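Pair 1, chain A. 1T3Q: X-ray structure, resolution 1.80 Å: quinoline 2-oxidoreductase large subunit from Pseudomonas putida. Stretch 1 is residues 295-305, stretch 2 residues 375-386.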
# COMPACT_ATOMS: atom_id res chain seq x y z
N ALA A 295 3.30 34.19 -6.17
CA ALA A 295 2.14 34.65 -6.91
C ALA A 295 1.75 36.07 -6.58
O ALA A 295 2.32 36.69 -5.68
CB ALA A 295 0.96 33.72 -6.64
N LYS A 296 0.77 36.57 -7.33
CA LYS A 296 0.18 37.89 -7.15
C LYS A 296 0.99 39.12 -7.54
O LYS A 296 0.50 40.24 -7.39
CB LYS A 296 -0.27 38.05 -5.70
CG LYS A 296 -1.10 36.89 -5.17
CD LYS A 296 -2.47 36.82 -5.86
CE LYS A 296 -3.26 35.60 -5.37
NZ LYS A 296 -4.65 35.57 -5.91
N GLN A 297 2.20 38.94 -8.05
CA GLN A 297 2.98 40.13 -8.38
C GLN A 297 2.69 40.77 -9.73
O GLN A 297 3.33 40.45 -10.73
CB GLN A 297 4.48 39.87 -8.25
CG GLN A 297 5.30 41.16 -8.43
CD GLN A 297 6.76 41.02 -8.07
OE1 GLN A 297 7.38 39.98 -8.30
NE2 GLN A 297 7.33 42.09 -7.53
N GLN A 298 1.72 41.66 -9.75
CA GLN A 298 1.42 42.39 -10.97
C GLN A 298 1.22 43.86 -10.64
O GLN A 298 0.92 44.23 -9.51
CB GLN A 298 0.20 41.80 -11.72
CG GLN A 298 -1.05 41.49 -10.94
CD GLN A 298 -2.24 41.12 -11.84
OE1 GLN A 298 -2.74 41.96 -12.59
NE2 GLN A 298 -2.68 39.87 -11.78
N ARG A 299 1.44 44.69 -11.65
CA ARG A 299 1.30 46.13 -11.52
C ARG A 299 0.11 46.45 -12.40
O ARG A 299 0.02 45.96 -13.53
CB ARG A 299 2.56 46.82 -12.05
N ASN A 300 -0.83 47.23 -11.88
CA ASN A 300 -2.00 47.61 -12.66
C ASN A 300 -2.17 49.11 -12.65
O ASN A 300 -2.52 49.71 -11.63
CB ASN A 300 -3.28 46.95 -12.11
CG ASN A 300 -3.31 45.45 -12.36
OD1 ASN A 300 -2.88 44.65 -11.52
ND2 ASN A 300 -3.82 45.06 -13.52
N GLU A 301 -1.89 49.73 -13.80
CA GLU A 301 -2.05 51.17 -13.95
C GLU A 301 -3.48 51.29 -14.45
O GLU A 301 -3.74 51.12 -15.64
CB GLU A 301 -1.06 51.70 -14.98
CG GLU A 301 0.39 51.58 -14.54
CD GLU A 301 1.36 51.91 -15.64
OE1 GLU A 301 1.16 52.94 -16.32
OE2 GLU A 301 2.34 51.14 -15.82
N MET A 302 -4.39 51.58 -13.53
CA MET A 302 -5.80 51.66 -13.86
C MET A 302 -6.38 53.06 -13.80
O MET A 302 -5.97 53.89 -13.00
CB MET A 302 -6.58 50.74 -12.92
CG MET A 302 -8.03 50.52 -13.31
SD MET A 302 -8.87 49.40 -12.15
CE MET A 302 -8.28 47.83 -12.71
N GLY A 303 -7.34 53.31 -14.68
CA GLY A 303 -8.00 54.60 -14.73
C GLY A 303 -9.48 54.37 -14.94
O GLY A 303 -9.87 53.49 -15.71
N LEU A 304 -10.31 55.13 -14.23
CA LEU A 304 -11.75 55.01 -14.34
C LEU A 304 -12.35 56.38 -14.60
O LEU A 304 -12.09 57.33 -13.87
CB LEU A 304 -12.33 54.42 -13.05
CG LEU A 304 -13.85 54.24 -12.96
CD1 LEU A 304 -14.32 53.21 -13.97
CD2 LEU A 304 -14.21 53.78 -11.54
N ALA A 305 -13.15 56.49 -15.65
CA ALA A 305 -13.80 57.74 -16.00
C ALA A 305 -15.28 57.57 -15.67
O ALA A 305 -15.83 56.49 -15.88
CB ALA A 305 -13.62 58.04 -17.48
N PHE A 375 -6.99 37.28 -10.68
CA PHE A 375 -8.21 38.06 -10.49
C PHE A 375 -8.08 39.06 -9.34
O PHE A 375 -8.66 40.14 -9.37
CB PHE A 375 -9.40 37.13 -10.20
CG PHE A 375 -9.55 36.00 -11.18
CD1 PHE A 375 -9.40 36.21 -12.55
CD2 PHE A 375 -9.88 34.72 -10.74
CE1 PHE A 375 -9.58 35.18 -13.46
CE2 PHE A 375 -10.06 33.67 -11.64
CZ PHE A 375 -9.91 33.90 -13.01
N THR A 376 -7.30 38.70 -8.33
CA THR A 376 -7.14 39.55 -7.15
C THR A 376 -6.61 40.97 -7.36
O THR A 376 -7.19 41.92 -6.86
CB THR A 376 -6.25 38.85 -6.09
OG1 THR A 376 -6.78 37.55 -5.80
CG2 THR A 376 -6.22 39.67 -4.80
N ALA A 377 -5.51 41.12 -8.10
CA ALA A 377 -4.91 42.44 -8.30
C ALA A 377 -5.88 43.47 -8.87
O ALA A 377 -6.02 44.57 -8.34
CB ALA A 377 -3.68 42.34 -9.19
N GLY A 378 -6.55 43.10 -9.96
CA GLY A 378 -7.50 44.01 -10.60
C GLY A 378 -8.69 44.32 -9.71
O GLY A 378 -9.23 45.42 -9.75
N GLN A 379 -9.11 43.34 -8.92
CA GLN A 379 -10.24 43.52 -8.01
C GLN A 379 -9.85 44.61 -7.01
O GLN A 379 -10.62 45.53 -6.74
CB GLN A 379 -10.54 42.21 -7.28
CG GLN A 379 -11.77 42.24 -6.35
CD GLN A 379 -13.09 42.30 -7.10
OE1 GLN A 379 -13.18 41.90 -8.26
NE2 GLN A 379 -14.13 42.77 -6.43
N ILE A 380 -8.64 44.51 -6.46
CA ILE A 380 -8.15 45.51 -5.52
C ILE A 380 -8.15 46.90 -6.15
O ILE A 380 -8.69 47.85 -5.59
CB ILE A 380 -6.69 45.20 -5.06
CG1 ILE A 380 -6.67 43.99 -4.13
CG2 ILE A 380 -6.09 46.42 -4.35
CD1 ILE A 380 -5.28 43.50 -3.79
N ALA A 381 -7.54 47.01 -7.33
CA ALA A 381 -7.44 48.27 -8.03
C ALA A 381 -8.79 48.90 -8.39
O ALA A 381 -9.03 50.07 -8.09
CB ALA A 381 -6.60 48.09 -9.30
N ARG A 382 -9.67 48.12 -9.01
CA ARG A 382 -10.98 48.64 -9.42
C ARG A 382 -11.87 49.02 -8.23
O ARG A 382 -12.42 50.12 -8.20
CB ARG A 382 -11.72 47.62 -10.29
CG ARG A 382 -12.96 48.20 -10.98
CD ARG A 382 -13.86 47.10 -11.52
NE ARG A 382 -14.21 46.16 -10.46
CZ ARG A 382 -13.75 44.92 -10.37
NH1 ARG A 382 -14.11 44.15 -9.35
NH2 ARG A 382 -12.93 44.44 -11.30
N GLU A 383 -12.01 48.12 -7.26
CA GLU A 383 -12.85 48.42 -6.11
C GLU A 383 -12.34 49.62 -5.33
O GLU A 383 -13.12 50.41 -4.81
CB GLU A 383 -12.97 47.20 -5.20
CG GLU A 383 -13.65 45.99 -5.87
CD GLU A 383 -15.08 46.30 -6.33
OE1 GLU A 383 -15.34 46.27 -7.56
OE2 GLU A 383 -15.94 46.56 -5.47
N THR A 384 -11.02 49.77 -5.26
CA THR A 384 -10.44 50.90 -4.55
C THR A 384 -10.73 52.20 -5.30
O THR A 384 -11.03 53.23 -4.68
CB THR A 384 -8.91 50.73 -4.38
OG1 THR A 384 -8.65 49.64 -3.49
CG2 THR A 384 -8.27 51.99 -3.82
N LEU A 385 -10.66 52.16 -6.62
CA LEU A 385 -10.94 53.35 -7.43
C LEU A 385 -12.43 53.67 -7.40
O LEU A 385 -12.82 54.84 -7.41
CB LEU A 385 -10.49 53.13 -8.87
CG LEU A 385 -8.97 53.08 -9.08
CD1 LEU A 385 -8.66 52.85 -10.56
CD2 LEU A 385 -8.35 54.38 -8.61
N ILE A 386 -13.26 52.64 -7.35
CA ILE A 386 -14.71 52.84 -7.29
C ILE A 386 -15.08 53.57 -6.00
O ILE A 386 -15.91 54.48 -6.01
CB ILE A 386 -15.45 51.49 -7.38
CG1 ILE A 386 -15.33 50.93 -8.81
CG2 ILE A 386 -16.91 51.65 -6.97
CD1 ILE A 386 -15.98 49.58 -9.03

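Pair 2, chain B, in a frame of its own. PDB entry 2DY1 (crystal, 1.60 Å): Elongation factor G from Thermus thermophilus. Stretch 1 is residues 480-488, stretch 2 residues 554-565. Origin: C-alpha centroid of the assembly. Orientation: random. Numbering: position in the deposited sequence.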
# COMPACT_ATOMS: atom_id res chain seq x y z
N TYR B 480 -53.41 -6.42 15.67
CA TYR B 480 -53.89 -5.05 15.68
C TYR B 480 -52.79 -4.05 16.04
O TYR B 480 -52.17 -4.15 17.09
CB TYR B 480 -55.08 -4.91 16.65
CG TYR B 480 -55.67 -3.52 16.69
CD1 TYR B 480 -55.13 -2.52 17.52
CD2 TYR B 480 -56.75 -3.18 15.88
CE1 TYR B 480 -55.66 -1.24 17.54
CE2 TYR B 480 -57.28 -1.89 15.88
CZ TYR B 480 -56.73 -0.93 16.72
OH TYR B 480 -57.26 0.33 16.71
N GLY B 481 -52.57 -3.10 15.13
CA GLY B 481 -51.60 -2.04 15.33
C GLY B 481 -52.19 -0.77 14.74
O GLY B 481 -52.74 -0.79 13.64
N ASP B 482 -52.09 0.34 15.47
CA ASP B 482 -52.66 1.60 15.00
C ASP B 482 -51.69 2.69 15.41
O ASP B 482 -51.50 2.96 16.60
CB ASP B 482 -54.03 1.80 15.66
CG ASP B 482 -54.67 3.11 15.30
OD1 ASP B 482 -55.71 3.43 15.93
OD2 ASP B 482 -54.17 3.83 14.41
N VAL B 483 -51.08 3.31 14.41
CA VAL B 483 -50.07 4.34 14.63
C VAL B 483 -50.31 5.61 13.84
O VAL B 483 -50.57 5.56 12.64
CB VAL B 483 -48.66 3.77 14.22
CG1 VAL B 483 -47.59 4.85 14.35
CG2 VAL B 483 -48.31 2.57 15.08
N TRP B 484 -50.25 6.75 14.52
CA TRP B 484 -50.36 8.01 13.82
C TRP B 484 -48.93 8.57 13.83
O TRP B 484 -48.32 8.77 14.89
CB TRP B 484 -51.33 8.97 14.50
CG TRP B 484 -52.75 8.59 14.22
CD1 TRP B 484 -53.51 7.69 14.91
CD2 TRP B 484 -53.57 9.08 13.15
NE1 TRP B 484 -54.76 7.59 14.33
CE2 TRP B 484 -54.82 8.43 13.25
CE3 TRP B 484 -53.37 10.00 12.11
CZ2 TRP B 484 -55.88 8.67 12.35
CZ3 TRP B 484 -54.42 10.25 11.22
CH2 TRP B 484 -55.65 9.59 11.35
N LEU B 485 -48.43 8.84 12.63
CA LEU B 485 -47.07 9.31 12.41
C LEU B 485 -46.96 10.65 11.69
O LEU B 485 -47.63 10.88 10.68
CB LEU B 485 -46.33 8.27 11.55
CG LEU B 485 -44.93 8.65 11.06
CD1 LEU B 485 -43.96 8.57 12.24
CD2 LEU B 485 -44.48 7.67 9.96
N ARG B 486 -46.11 11.53 12.20
CA ARG B 486 -45.85 12.81 11.56
C ARG B 486 -44.36 12.78 11.17
O ARG B 486 -43.52 12.41 11.98
CB ARG B 486 -46.10 13.96 12.56
CG ARG B 486 -45.85 15.36 12.03
CD ARG B 486 -46.08 16.37 13.16
NE ARG B 486 -45.86 17.77 12.79
CZ ARG B 486 -46.74 18.52 12.12
NH1 ARG B 486 -47.90 18.02 11.74
NH2 ARG B 486 -46.45 19.78 11.85
N LEU B 487 -44.07 13.13 9.92
CA LEU B 487 -42.69 13.18 9.42
C LEU B 487 -42.33 14.63 9.14
O LEU B 487 -43.11 15.37 8.53
CB LEU B 487 -42.55 12.38 8.11
CG LEU B 487 -42.71 10.86 8.19
CD1 LEU B 487 -42.48 10.28 6.80
CD2 LEU B 487 -41.72 10.26 9.19
N GLU B 488 -41.16 15.05 9.57
CA GLU B 488 -40.73 16.42 9.34
C GLU B 488 -39.32 16.43 8.79
O GLU B 488 -38.47 15.66 9.24
CB GLU B 488 -40.74 17.21 10.64
CG GLU B 488 -42.06 17.17 11.38
CD GLU B 488 -42.04 17.99 12.65
OE1 GLU B 488 -40.94 18.18 13.22
OE2 GLU B 488 -43.12 18.44 13.07
N ILE B 554 -45.62 -3.40 11.50
CA ILE B 554 -46.29 -3.24 10.22
C ILE B 554 -47.06 -1.92 10.15
O ILE B 554 -46.99 -1.20 9.16
CB ILE B 554 -47.28 -4.41 9.94
CG1 ILE B 554 -46.53 -5.74 9.93
CG2 ILE B 554 -47.99 -4.16 8.62
CD1 ILE B 554 -47.44 -6.94 9.75
N ALA B 555 -47.83 -1.62 11.20
CA ALA B 555 -48.60 -0.39 11.21
C ALA B 555 -47.66 0.81 11.05
O ALA B 555 -47.96 1.75 10.32
CB ALA B 555 -49.39 -0.28 12.51
N ALA B 556 -46.52 0.75 11.73
CA ALA B 556 -45.54 1.83 11.67
C ALA B 556 -44.95 1.95 10.25
O ALA B 556 -44.80 3.05 9.72
CB ALA B 556 -44.43 1.59 12.71
N SER B 557 -44.66 0.80 9.64
CA SER B 557 -44.11 0.79 8.27
C SER B 557 -45.13 1.36 7.29
O SER B 557 -44.79 2.18 6.43
CB SER B 557 -43.72 -0.64 7.87
OG SER B 557 -43.32 -0.68 6.51
N LEU B 558 -46.39 0.93 7.43
CA LEU B 558 -47.46 1.43 6.57
C LEU B 558 -47.60 2.92 6.73
O LEU B 558 -47.79 3.65 5.75
CB LEU B 558 -48.78 0.74 6.93
CG LEU B 558 -48.93 -0.74 6.55
CD1 LEU B 558 -50.30 -1.25 7.01
CD2 LEU B 558 -48.79 -0.89 5.04
N ALA B 559 -47.49 3.39 7.98
CA ALA B 559 -47.60 4.81 8.25
C ALA B 559 -46.44 5.54 7.56
O ALA B 559 -46.65 6.57 6.93
CB ALA B 559 -47.59 5.07 9.77
N PHE B 560 -45.23 5.00 7.68
CA PHE B 560 -44.10 5.66 7.04
C PHE B 560 -44.27 5.78 5.52
O PHE B 560 -44.08 6.86 4.95
CB PHE B 560 -42.79 4.92 7.36
CG PHE B 560 -41.57 5.61 6.82
CD1 PHE B 560 -41.14 5.35 5.52
CD2 PHE B 560 -40.92 6.58 7.57
CE1 PHE B 560 -40.05 6.06 4.97
CE2 PHE B 560 -39.83 7.29 7.03
CZ PHE B 560 -39.41 7.03 5.73
N LYS B 561 -44.65 4.69 4.87
CA LYS B 561 -44.83 4.71 3.42
C LYS B 561 -45.88 5.74 2.98
O LYS B 561 -45.66 6.51 2.05
CB LYS B 561 -45.24 3.33 2.92
CG LYS B 561 -44.27 2.22 3.27
CD LYS B 561 -42.92 2.38 2.58
CE LYS B 561 -42.04 1.15 2.81
NZ LYS B 561 -40.72 1.27 2.13
N LYS B 562 -47.03 5.75 3.66
CA LYS B 562 -48.09 6.68 3.32
C LYS B 562 -47.67 8.13 3.54
O LYS B 562 -47.83 8.98 2.66
CB LYS B 562 -49.33 6.39 4.19
CG LYS B 562 -50.46 7.39 4.01
CD LYS B 562 -51.59 7.16 5.01
CE LYS B 562 -52.11 5.72 4.97
NZ LYS B 562 -53.29 5.50 5.88
N VAL B 563 -47.11 8.41 4.71
CA VAL B 563 -46.72 9.77 5.02
C VAL B 563 -45.57 10.32 4.18
O VAL B 563 -45.61 11.48 3.75
CB VAL B 563 -46.39 9.91 6.53
CG1 VAL B 563 -46.08 11.36 6.86
CG2 VAL B 563 -47.58 9.42 7.35
N MET B 564 -44.54 9.52 3.93
CA MET B 564 -43.42 10.02 3.14
C MET B 564 -43.88 10.48 1.76
O MET B 564 -43.35 11.46 1.22
CB MET B 564 -42.34 8.95 2.98
CG MET B 564 -41.19 9.43 2.10
SD MET B 564 -39.93 8.19 1.83
CE MET B 564 -38.85 9.13 0.69
N ALA B 565 -44.86 9.80 1.19
CA ALA B 565 -45.37 10.16 -0.13
C ALA B 565 -46.05 11.53 -0.16
O ALA B 565 -46.14 12.17 -1.21
CB ALA B 565 -46.33 9.09 -0.62

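In both pairs a helix lies across one face of a strand, the two running in roughly the same N-to-C direction at 32° in pair 1 and 35° in pair 2. Fourteen central residues superpose with an RMSD of 0.7 Å, although the axes approach to 8.8 Å in pair 1 and 7.2 Å in pair 2. The strand sets a simple rule: alternate residues face the helix. A:Gln298, A:Asn300, A:Met302 and A:Leu304 match B:Gly481, B:Val483, B:Leu485 and B:Leu487. The helix answers with A:Ala377, A:Ala381 and A:Leu385, matched by B:Ala555, B:Ala559 and B:Val563, a four-residue spacing that keeps one side of the helix turned to the strand.

Alanine occupies the first two of these helix positions in both pairs, yet the spacing there differs. The separation differs most at the start, where A:Gln298 and A:Ala377 have CA atoms 6.9 Å apart, while those of B:Gly481 and B:Ala555 are 5.4 Å apart. In pair 1 the wider gap holds an amide, with A:Gln298 CD 3.3 Å from A:Ala377 CB. In pair 2 glycine leaves room for the helix itself: B:Ala555 CB rests 3.6 Å from B:Gly481 O, and a CB on the glycine would lie only 3.2 Å from that same methyl.

One step along, A:Asn300 matches B:Val483. The asparagine places OD1 3.4 Å from A:Ala377 CB, and its ND2 gives a weak hydrogen bond to A:Gln298 OE1 (3.4 Å). The valine instead meets B:Ala555 by methyl contact, CG2 to CB at 4.0 Å.

The next strand residue is apolar in both. A:Met302, unbranched, reaches along the helix: its CE lies 3.8 Å from A:Ala381 CB and its CG 3.7 Å from A:Leu385 CD1, while its SD lies 3.5 Å from A:Arg382 N. B:Leu485 fills the matching place, its CB 3.9 Å from B:Ala559 CB and one branch, CD2, 4.1 Å from the CB of B:Phe560, the match of A:Arg382.

At the far end the leucines match but their rotamers differ. A:Leu304 (chi1 t, chi2 p) touches A:Ile386, CD2 to CG1 at 4.1 Å. B:Leu487 (chi1 m, chi2 t) packs its CG 3.7 Å from B:Val563 CG1 and its CD1 4.0 Å from B:Phe560 CE2.

Pair 1 also has a polar clasp, A:Lys296 NZ donating to A:Thr376 OG1 at 2.9 Å. The design lesson is alanine at the first two strand-facing helix positions and a branched apolar residue at the third, with strand side chains that differ between the pairs.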